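Hypothetical protein (Streptococcus pneumoniae, PDB 2HIY) is of unknown function but belongs to the conserved bacterial DUF1697 family and carries two ferredoxin-like beta-alpha-beta-beta-alpha-beta units in one chain. Local coordinates at residues Q58-L63 against Q75-L80. Sequence-based numbering, arbitrary orientation.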
loop_
_atom_site.group_PDB
_atom_site.type_symbol
_atom_site.label_atom_id
_atom_site.label_comp_id
_atom_site.label_asym_id
_atom_site.label_seq_id
_atom_site.Cartn_x
_atom_site.Cartn_y
_atom_site.Cartn_z
ATOM N N GLN D 58 35.361 -22.971 -0.346
ATOM C CA GLN D 58 35.704 -22.134 0.792
ATOM C C GLN D 58 34.972 -20.803 0.765
ATOM O O GLN D 58 34.587 -20.299 1.825
ATOM C CB GLN D 58 37.218 -21.944 0.923
ATOM C CG GLN D 58 37.883 -23.215 1.484
ATOM C CD GLN D 58 39.398 -23.169 1.618
ATOM O OE1 GLN D 58 40.071 -22.222 1.191
ATOM N NE2 GLN D 58 39.949 -24.217 2.220
ATOM N N LEU D 59 34.757 -20.246 -0.435
ATOM C CA LEU D 59 33.974 -19.011 -0.540
ATOM C C LEU D 59 32.548 -19.213 -0.036
ATOM O O LEU D 59 32.006 -18.386 0.684
ATOM C CB LEU D 59 33.949 -18.473 -1.978
ATOM C CG LEU D 59 35.274 -17.882 -2.463
ATOM C CD1 LEU D 59 35.177 -17.640 -3.934
ATOM C CD2 LEU D 59 35.591 -16.581 -1.748
ATOM N N VAL D 60 31.929 -20.317 -0.450
ATOM C CA VAL D 60 30.567 -20.623 -0.002
ATOM C C VAL D 60 30.510 -20.801 1.519
ATOM O O VAL D 60 29.608 -20.276 2.179
ATOM C CB VAL D 60 30.027 -21.866 -0.743
ATOM C CG1 VAL D 60 28.674 -22.324 -0.153
ATOM C CG2 VAL D 60 29.866 -21.560 -2.233
ATOM N N GLU D 61 31.472 -21.523 2.095
ATOM C CA GLU D 61 31.471 -21.725 3.544
ATOM C C GLU D 61 31.660 -20.388 4.275
ATOM O O GLU D 61 30.982 -20.100 5.250
ATOM C CB GLU D 61 32.552 -22.734 3.942
ATOM C CG GLU D 61 32.620 -23.109 5.417
ATOM C CD GLU D 61 33.846 -23.978 5.705
ATOM O OE1 GLU D 61 34.368 -24.637 4.767
ATOM O OE2 GLU D 61 34.294 -23.991 6.872
ATOM N N LYS D 62 32.575 -19.562 3.771
ATOM C CA LYS D 62 32.831 -18.291 4.420
ATOM C C LYS D 62 31.614 -17.390 4.348
ATOM O O LYS D 62 31.290 -16.684 5.307
ATOM C CB LYS D 62 34.012 -17.568 3.773
ATOM C CG LYS D 62 35.355 -18.090 4.242
ATOM C CD LYS D 62 36.499 -17.421 3.483
ATOM C CE LYS D 62 36.583 -15.929 3.809
ATOM N NZ LYS D 62 37.905 -15.327 3.471
ATOM N N LEU D 63 30.941 -17.392 3.194
ATOM C CA LEU D 63 29.754 -16.544 3.045
ATOM C C LEU D 63 28.597 -17.034 3.894
ATOM O O LEU D 63 27.881 -16.251 4.489
ATOM C CB LEU D 63 29.348 -16.400 1.580
ATOM C CG LEU D 63 30.280 -15.511 0.764
ATOM C CD1 LEU D 63 30.069 -15.751 -0.723
ATOM C CD2 LEU D 63 30.072 -14.055 1.104
ATOM N N GLN D 75 19.291 -16.386 3.901
ATOM C CA GLN D 75 19.315 -17.819 4.158
ATOM C C GLN D 75 19.542 -18.674 2.918
ATOM O O GLN D 75 19.543 -19.909 2.996
ATOM C CB GLN D 75 18.015 -18.226 4.881
ATOM C CG GLN D 75 18.001 -17.699 6.318
ATOM C CD GLN D 75 16.696 -17.867 7.040
ATOM O OE1 GLN D 75 15.844 -18.661 6.643
ATOM N NE2 GLN D 75 16.533 -17.124 8.132
ATOM N N SER D 76 19.727 -18.006 1.784
ATOM C CA SER D 76 20.170 -18.644 0.554
ATOM C C SER D 76 20.915 -17.592 -0.238
ATOM O O SER D 76 20.726 -16.380 -0.029
ATOM C CB SER D 76 18.957 -19.127 -0.276
ATOM O OG SER D 76 18.226 -18.030 -0.859
ATOM N N PHE D 77 21.788 -18.026 -1.140
ATOM C CA PHE D 77 22.387 -17.081 -2.062
ATOM C C PHE D 77 22.838 -17.809 -3.309
ATOM O O PHE D 77 23.122 -19.013 -3.259
ATOM C CB PHE D 77 23.554 -16.299 -1.410
ATOM C CG PHE D 77 24.667 -17.168 -0.867
ATOM C CD1 PHE D 77 25.749 -17.574 -1.649
ATOM C CD2 PHE D 77 24.692 -17.486 0.480
ATOM C CE1 PHE D 77 26.788 -18.350 -1.112
ATOM C CE2 PHE D 77 25.739 -18.254 1.022
ATOM C CZ PHE D 77 26.781 -18.688 0.223
ATOM N N SER D 78 22.931 -17.058 -4.406
ATOM C CA SER D 78 23.512 -17.551 -5.636
ATOM C C SER D 78 24.943 -17.019 -5.732
ATOM O O SER D 78 25.199 -15.861 -5.387
ATOM C CB SER D 78 22.732 -17.030 -6.833
ATOM O OG SER D 78 21.346 -17.318 -6.688
ATOM N N LEU D 79 25.856 -17.880 -6.132
ATOM C CA LEU D 79 27.256 -17.475 -6.318
ATOM C C LEU D 79 27.725 -18.077 -7.626
ATOM O O LEU D 79 27.759 -19.313 -7.792
ATOM C CB LEU D 79 28.103 -17.989 -5.153
ATOM C CG LEU D 79 29.577 -17.538 -5.214
ATOM C CD1 LEU D 79 29.752 -16.041 -5.095
ATOM C CD2 LEU D 79 30.365 -18.237 -4.114
ATOM N N LEU D 80 28.088 -17.206 -8.562
ATOM C CA LEU D 80 28.482 -17.684 -9.881
ATOM C C LEU D 80 29.618 -16.854 -10.425
ATOM O O LEU D 80 29.741 -15.678 -10.093
ATOM C CB LEU D 80 27.285 -17.632 -10.836
ATOM C CG LEU D 80 26.596 -16.288 -10.955
ATOM C CD1 LEU D 80 26.865 -15.684 -12.325
ATOM C CD2 LEU D 80 25.114 -16.535 -10.811
#
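Phe77 reaches from the 75-80 segment to helix 56-70 with its ring end-on. Its CB points at the helix. A chi1 of 57° sets CG over the backbone, flanked by N and C, and the ring runs out from there to the helix. CE1 and CE2 lie at similar distances from Leu63 CB, and CE2 is 4.1 Å from it. The tip makes the closest approach, with Phe77 CZ 3.7 Å from Leu63 CB, met obliquely to the ring. Phe77 CZ also lies 3.8 Å from Val60 O, one helical turn back. That carbonyl oxygen stands at the ring edge, in the ring plane, so the polarised C-H rim of the phenyl probably faces it favourably. Val60 CG1, anti to its backbone N, lies 4.1 Å from Phe77 CZ.

The fold here is ferredoxin-like, with antiparallel strands in the order 39-41, 47-52, 5-10, 78-81. The contact joins its second helix, 56-70, to its last strand, 78-81, an edge strand within this chain. Helix 56-70 packs on one face of the sheet and leads into the strand through a loop. Locally, helix and strand run roughly antiparallel, at 151°, with axes 10.5 Å apart. Phe77 and Leu79 point to the helix, while Ser78 faces the other way. Its OG is hydrogen-bonded to Tyr108 O and to Thr167 OG1, the latter on strand 166-170 of the second sheet.

Leu79 holds CG anti to its backbone N (chi1 -176°), and one branch, CD2, does the touching. Leu79 CD2 is 3.9 Å from Val60 CG2. The same methyl lies 4.2 Å from Leu59 CB and at a similar distance from Leu63 CD1. Tyr7 and Leu9 of strand 5-10 and Phe50 of strand 47-52 extend this apolar layer beneath the helix.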